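Prolyl-ACP dehydrogenase (Oscillatoria sp., PDB 4IRN) is an FAD-dependent flavoprotein of the acyl-CoA dehydrogenase fold that oxidises the prolyl group carried on an acyl carrier protein during biosynthesis of the cyanotoxin anatoxin-a. Local coordinates at residues 206-220 with 262-274. Residues are numbered along the deposited sequence; the frame is centred on the assembly and turned at random.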
loop_
_atom_site.group_PDB
_atom_site.type_symbol
_atom_site.label_atom_id
_atom_site.label_comp_id
_atom_site.label_asym_id
_atom_site.label_seq_id
_atom_site.Cartn_x
_atom_site.Cartn_y
_atom_site.Cartn_z
ATOM N N PHE A 206 -19.421 -14.478 -29.902
ATOM C CA PHE A 206 -18.584 -15.635 -29.585
ATOM C C PHE A 206 -19.475 -16.777 -29.132
ATOM O O PHE A 206 -20.130 -16.673 -28.102
ATOM C CB PHE A 206 -17.502 -15.261 -28.551
ATOM C CG PHE A 206 -16.403 -14.428 -29.176
ATOM C CD1 PHE A 206 -16.518 -13.040 -29.265
ATOM C CD2 PHE A 206 -15.263 -15.029 -29.692
ATOM C CE1 PHE A 206 -15.518 -12.275 -29.884
ATOM C CE2 PHE A 206 -14.257 -14.260 -30.294
ATOM C CZ PHE A 206 -14.390 -12.888 -30.385
ATOM N N ALA A 207 -19.554 -17.831 -29.942
ATOM C CA ALA A 207 -20.396 -19.010 -29.699
ATOM C C ALA A 207 -19.597 -20.322 -29.822
ATOM O O ALA A 207 -18.401 -20.286 -30.107
ATOM C CB ALA A 207 -21.575 -19.011 -30.674
ATOM N N THR A 208 -20.256 -21.475 -29.588
ATOM C CA THR A 208 -19.630 -22.798 -29.688
ATOM C C THR A 208 -20.389 -23.735 -30.632
ATOM O O THR A 208 -21.618 -23.802 -30.578
ATOM C CB THR A 208 -19.294 -23.384 -28.292
ATOM O OG1 THR A 208 -18.525 -24.578 -28.443
ATOM C CG2 THR A 208 -20.530 -23.651 -27.425
ATOM N N ILE A 209 -19.656 -24.437 -31.514
ATOM C CA ILE A 209 -20.261 -25.395 -32.451
ATOM C C ILE A 209 -20.650 -26.690 -31.719
ATOM O O ILE A 209 -21.655 -27.317 -32.063
ATOM C CB ILE A 209 -19.410 -25.653 -33.720
ATOM C CG1 ILE A 209 -17.940 -25.990 -33.373
ATOM C CG2 ILE A 209 -19.520 -24.472 -34.676
ATOM C CD1 ILE A 209 -17.209 -26.846 -34.376
ATOM N N ASP A 210 -19.858 -27.057 -30.684
ATOM C CA ASP A 210 -20.065 -28.211 -29.814
ATOM C C ASP A 210 -19.458 -27.937 -28.437
ATOM O O ASP A 210 -18.239 -27.805 -28.335
ATOM C CB ASP A 210 -19.489 -29.498 -30.432
ATOM C CG ASP A 210 -19.843 -30.798 -29.713
ATOM O OD1 ASP A 210 -20.787 -30.795 -28.876
ATOM O OD2 ASP A 210 -19.194 -31.819 -29.996
ATOM N N PRO A 211 -20.291 -27.870 -27.370
ATOM C CA PRO A 211 -19.758 -27.611 -26.014
ATOM C C PRO A 211 -18.805 -28.678 -25.457
ATOM O O PRO A 211 -18.017 -28.371 -24.560
ATOM C CB PRO A 211 -21.018 -27.468 -25.151
ATOM C CG PRO A 211 -22.146 -27.257 -26.125
ATOM C CD PRO A 211 -21.762 -28.002 -27.349
ATOM N N SER A 212 -18.858 -29.911 -25.995
ATOM C CA SER A 212 -17.979 -31.009 -25.594
ATOM C C SER A 212 -16.513 -30.717 -25.974
ATOM O O SER A 212 -15.598 -31.213 -25.310
ATOM C CB SER A 212 -18.428 -32.309 -26.247
ATOM O OG SER A 212 -18.045 -32.386 -27.610
ATOM N N LEU A 213 -16.304 -29.923 -27.047
ATOM C CA LEU A 213 -14.984 -29.574 -27.557
ATOM C C LEU A 213 -14.263 -28.570 -26.678
ATOM O O LEU A 213 -13.030 -28.527 -26.682
ATOM C CB LEU A 213 -15.082 -29.051 -28.996
ATOM C CG LEU A 213 -15.481 -30.058 -30.091
ATOM C CD1 LEU A 213 -15.776 -29.340 -31.391
ATOM C CD2 LEU A 213 -14.401 -31.131 -30.304
ATOM N N GLY A 214 -15.028 -27.785 -25.928
ATOM C CA GLY A 214 -14.500 -26.752 -25.046
ATOM C C GLY A 214 -13.860 -25.623 -25.830
ATOM O O GLY A 214 -14.500 -25.051 -26.715
ATOM N N LYS A 215 -12.573 -25.343 -25.539
ATOM C CA LYS A 215 -11.735 -24.324 -26.181
ATOM C C LYS A 215 -11.697 -24.473 -27.705
ATOM O O LYS A 215 -11.744 -23.481 -28.433
ATOM C CB LYS A 215 -10.297 -24.424 -25.649
ATOM C CG LYS A 215 -10.036 -23.713 -24.342
ATOM C CD LYS A 215 -8.648 -23.071 -24.369
ATOM C CE LYS A 215 -7.546 -23.818 -23.669
ATOM N NZ LYS A 215 -6.255 -23.615 -24.380
ATOM N N GLU A 216 -11.619 -25.721 -28.174
ATOM C CA GLU A 216 -11.538 -26.054 -29.592
ATOM C C GLU A 216 -12.863 -25.882 -30.350
ATOM O O GLU A 216 -12.866 -25.944 -31.579
ATOM C CB GLU A 216 -10.959 -27.482 -29.810
ATOM C CG GLU A 216 -9.732 -27.907 -28.991
ATOM C CD GLU A 216 -8.562 -26.952 -28.814
ATOM O OE1 GLU A 216 -8.031 -26.450 -29.831
ATOM O OE2 GLU A 216 -8.181 -26.703 -27.647
ATOM N N GLY A 217 -13.957 -25.667 -29.625
ATOM C CA GLY A 217 -15.283 -25.507 -30.216
ATOM C C GLY A 217 -15.734 -24.077 -30.441
ATOM O O GLY A 217 -16.739 -23.857 -31.117
ATOM N N LEU A 218 -15.000 -23.096 -29.876
ATOM C CA LEU A 218 -15.284 -21.659 -29.947
ATOM C C LEU A 218 -15.227 -21.105 -31.375
ATOM O O LEU A 218 -14.245 -21.328 -32.075
ATOM C CB LEU A 218 -14.320 -20.880 -29.026
ATOM C CG LEU A 218 -14.789 -20.621 -27.586
ATOM C CD1 LEU A 218 -14.699 -21.853 -26.755
ATOM C CD2 LEU A 218 -13.934 -19.579 -26.922
ATOM N N THR A 219 -16.287 -20.398 -31.810
ATOM C CA THR A 219 -16.410 -19.823 -33.156
ATOM C C THR A 219 -17.072 -18.432 -33.075
ATOM O O THR A 219 -17.951 -18.224 -32.238
ATOM C CB THR A 219 -17.159 -20.819 -34.085
ATOM O OG1 THR A 219 -16.622 -22.139 -33.925
ATOM C CG2 THR A 219 -17.082 -20.434 -35.553
ATOM N N THR A 220 -16.642 -17.484 -33.944
ATOM C CA THR A 220 -17.151 -16.105 -34.013
ATOM C C THR A 220 -18.113 -15.909 -35.193
ATOM O O THR A 220 -17.864 -16.427 -36.286
ATOM C CB THR A 220 -15.991 -15.110 -34.050
ATOM O OG1 THR A 220 -14.963 -15.544 -33.156
ATOM C CG2 THR A 220 -16.421 -13.682 -33.715
ATOM N N LEU A 262 -16.884 -15.292 -38.797
ATOM C CA LEU A 262 -15.525 -14.741 -38.768
ATOM C C LEU A 262 -14.543 -15.871 -38.464
ATOM O O LEU A 262 -14.645 -16.514 -37.410
ATOM C CB LEU A 262 -15.410 -13.599 -37.740
ATOM C CG LEU A 262 -14.184 -12.701 -37.859
ATOM C CD1 LEU A 262 -14.268 -11.807 -39.082
ATOM C CD2 LEU A 262 -14.044 -11.846 -36.629
ATOM N N GLY A 263 -13.664 -16.149 -39.432
ATOM C CA GLY A 263 -12.694 -17.233 -39.364
ATOM C C GLY A 263 -13.326 -18.604 -39.526
ATOM O O GLY A 263 -14.540 -18.727 -39.714
ATOM N N GLU A 264 -12.498 -19.653 -39.447
ATOM C CA GLU A 264 -12.963 -21.037 -39.559
ATOM C C GLU A 264 -13.567 -21.504 -38.231
ATOM O O GLU A 264 -13.453 -20.805 -37.215
ATOM C CB GLU A 264 -11.796 -21.964 -39.976
ATOM C CG GLU A 264 -11.385 -21.851 -41.438
ATOM C CD GLU A 264 -12.379 -22.302 -42.499
ATOM O OE1 GLU A 264 -13.237 -23.168 -42.202
ATOM O OE2 GLU A 264 -12.267 -21.817 -43.648
ATOM N N GLU A 265 -14.219 -22.690 -38.242
ATOM C CA GLU A 265 -14.786 -23.315 -37.046
ATOM C C GLU A 265 -13.632 -23.656 -36.094
ATOM O O GLU A 265 -12.651 -24.292 -36.509
ATOM C CB GLU A 265 -15.541 -24.602 -37.415
ATOM C CG GLU A 265 -16.976 -24.393 -37.876
ATOM C CD GLU A 265 -17.794 -25.654 -38.105
ATOM O OE1 GLU A 265 -17.238 -26.763 -37.930
ATOM O OE2 GLU A 265 -18.990 -25.537 -38.465
ATOM N N GLY A 266 -13.735 -23.179 -34.854
ATOM C CA GLY A 266 -12.732 -23.425 -33.823
ATOM C C GLY A 266 -11.700 -22.332 -33.655
ATOM O O GLY A 266 -10.893 -22.408 -32.724
ATOM N N THR A 267 -11.719 -21.298 -34.544
ATOM C CA THR A 267 -10.782 -20.156 -34.517
ATOM C C THR A 267 -11.165 -19.085 -33.457
ATOM O O THR A 267 -10.349 -18.213 -33.145
ATOM C CB THR A 267 -10.612 -19.521 -35.934
ATOM O OG1 THR A 267 -10.519 -20.500 -36.972
ATOM C CG2 THR A 267 -9.405 -18.575 -36.037
ATOM N N GLY A 268 -12.386 -19.181 -32.920
ATOM C CA GLY A 268 -12.951 -18.263 -31.930
ATOM C C GLY A 268 -12.053 -17.859 -30.782
ATOM O O GLY A 268 -12.070 -16.705 -30.372
ATOM N N LEU A 269 -11.257 -18.768 -30.247
ATOM C CA LEU A 269 -10.305 -18.492 -29.171
ATOM C C LEU A 269 -9.181 -17.552 -29.655
ATOM O O LEU A 269 -8.900 -16.541 -28.991
ATOM C CB LEU A 269 -9.737 -19.812 -28.595
ATOM C CG LEU A 269 -8.592 -19.674 -27.576
ATOM C CD1 LEU A 269 -9.090 -19.120 -26.260
ATOM C CD2 LEU A 269 -7.877 -20.992 -27.370
ATOM N N ALA A 270 -8.545 -17.897 -30.814
ATOM C CA ALA A 270 -7.488 -17.099 -31.427
ATOM C C ALA A 270 -7.996 -15.674 -31.707
ATOM O O ALA A 270 -7.255 -14.706 -31.511
ATOM C CB ALA A 270 -7.009 -17.751 -32.717
ATOM N N ILE A 271 -9.265 -15.564 -32.123
ATOM C CA ILE A 271 -9.905 -14.288 -32.409
ATOM C C ILE A 271 -10.107 -13.495 -31.109
ATOM O O ILE A 271 -9.783 -12.317 -31.069
ATOM C CB ILE A 271 -11.212 -14.467 -33.256
ATOM C CG1 ILE A 271 -10.914 -15.211 -34.581
ATOM C CG2 ILE A 271 -11.886 -13.122 -33.549
ATOM C CD1 ILE A 271 -12.099 -15.404 -35.528
ATOM N N PHE A 272 -10.600 -14.154 -30.047
ATOM C CA PHE A 272 -10.852 -13.522 -28.751
ATOM C C PHE A 272 -9.554 -13.021 -28.102
ATOM O O PHE A 272 -9.509 -11.898 -27.577
ATOM C CB PHE A 272 -11.601 -14.488 -27.814
ATOM C CG PHE A 272 -12.005 -13.867 -26.497
ATOM C CD1 PHE A 272 -13.173 -13.122 -26.391
ATOM C CD2 PHE A 272 -11.220 -14.033 -25.356
ATOM C CE1 PHE A 272 -13.540 -12.548 -25.172
ATOM C CE2 PHE A 272 -11.594 -13.459 -24.139
ATOM C CZ PHE A 272 -12.753 -12.728 -24.054
ATOM N N ASN A 273 -8.525 -13.888 -28.116
ATOM C CA ASN A 273 -7.209 -13.602 -27.556
ATOM C C ASN A 273 -6.502 -12.505 -28.350
ATOM O O ASN A 273 -5.766 -11.706 -27.753
ATOM C CB ASN A 273 -6.361 -14.879 -27.464
ATOM C CG ASN A 273 -6.662 -15.762 -26.260
ATOM O OD1 ASN A 273 -7.251 -15.328 -25.248
ATOM N ND2 ASN A 273 -6.275 -17.034 -26.359
ATOM N N HIS A 274 -6.758 -12.432 -29.703
ATOM C CA HIS A 274 -6.221 -11.350 -30.530
ATOM C C HIS A 274 -6.985 -10.058 -30.199
ATOM O O HIS A 274 -6.382 -8.998 -30.063
ATOM C CB HIS A 274 -6.359 -11.702 -32.014
ATOM C CG HIS A 274 -5.912 -10.630 -32.954
ATOM N ND1 HIS A 274 -6.801 -9.679 -33.433
ATOM C CD2 HIS A 274 -4.680 -10.363 -33.444
ATOM C CE1 HIS A 274 -6.088 -8.881 -34.211
ATOM N NE2 HIS A 274 -4.805 -9.249 -34.249
HETATM O O HOH W 1 -14.352 -18.522 -35.678
#
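A water accepts from Thr220 N at 3.1 Å and donates to Leu262 O (2.7 Å) and Glu264 O (2.9 Å), tying the type II turn Glu264-Thr267 to strand 218-224. Glu264 O is gripped further by Thr267 OG1 (3.0 Å) and by Thr267 N, both arriving from one face of its carbonyl plane. From the strand Thr219 OG1 accepts Gly266 N at 3.2 Å in a fairly straight bond (159°); chi1 of -46° swings the hydroxyl beside its own backbone N, where it faces the turn. Gly268 N bonds Leu218 O at 3.0 Å, from above the carbonyl plane. Gly268 brings its CA to 4.0 Å from Thr219 N, with no side chain to hold the backbones apart.

The Phe206 ring is sandwiched: Thr220 CG2 lies toward the rim of one face, while Phe272 presents its ring edge to the other in a T-shaped stack, planes at 84°. Gly268 O lies in plane at the Phe206 edge. Ile209 CD1 rests against Glu265 OE1 (3.6 Å); the other carboxylate oxygen, OE2, bonds Tyr185 OH.

Strands 202-208 and 218-224 thus receive the first turns of helix 268-282, joining the middle-domain sheet to the C-terminal helical domain. Phe206 meets the ring of His160, and Phe206 and Phe272 both touch Ala162, two residues of the FAD site, while Ile271 packs on helix 118-138.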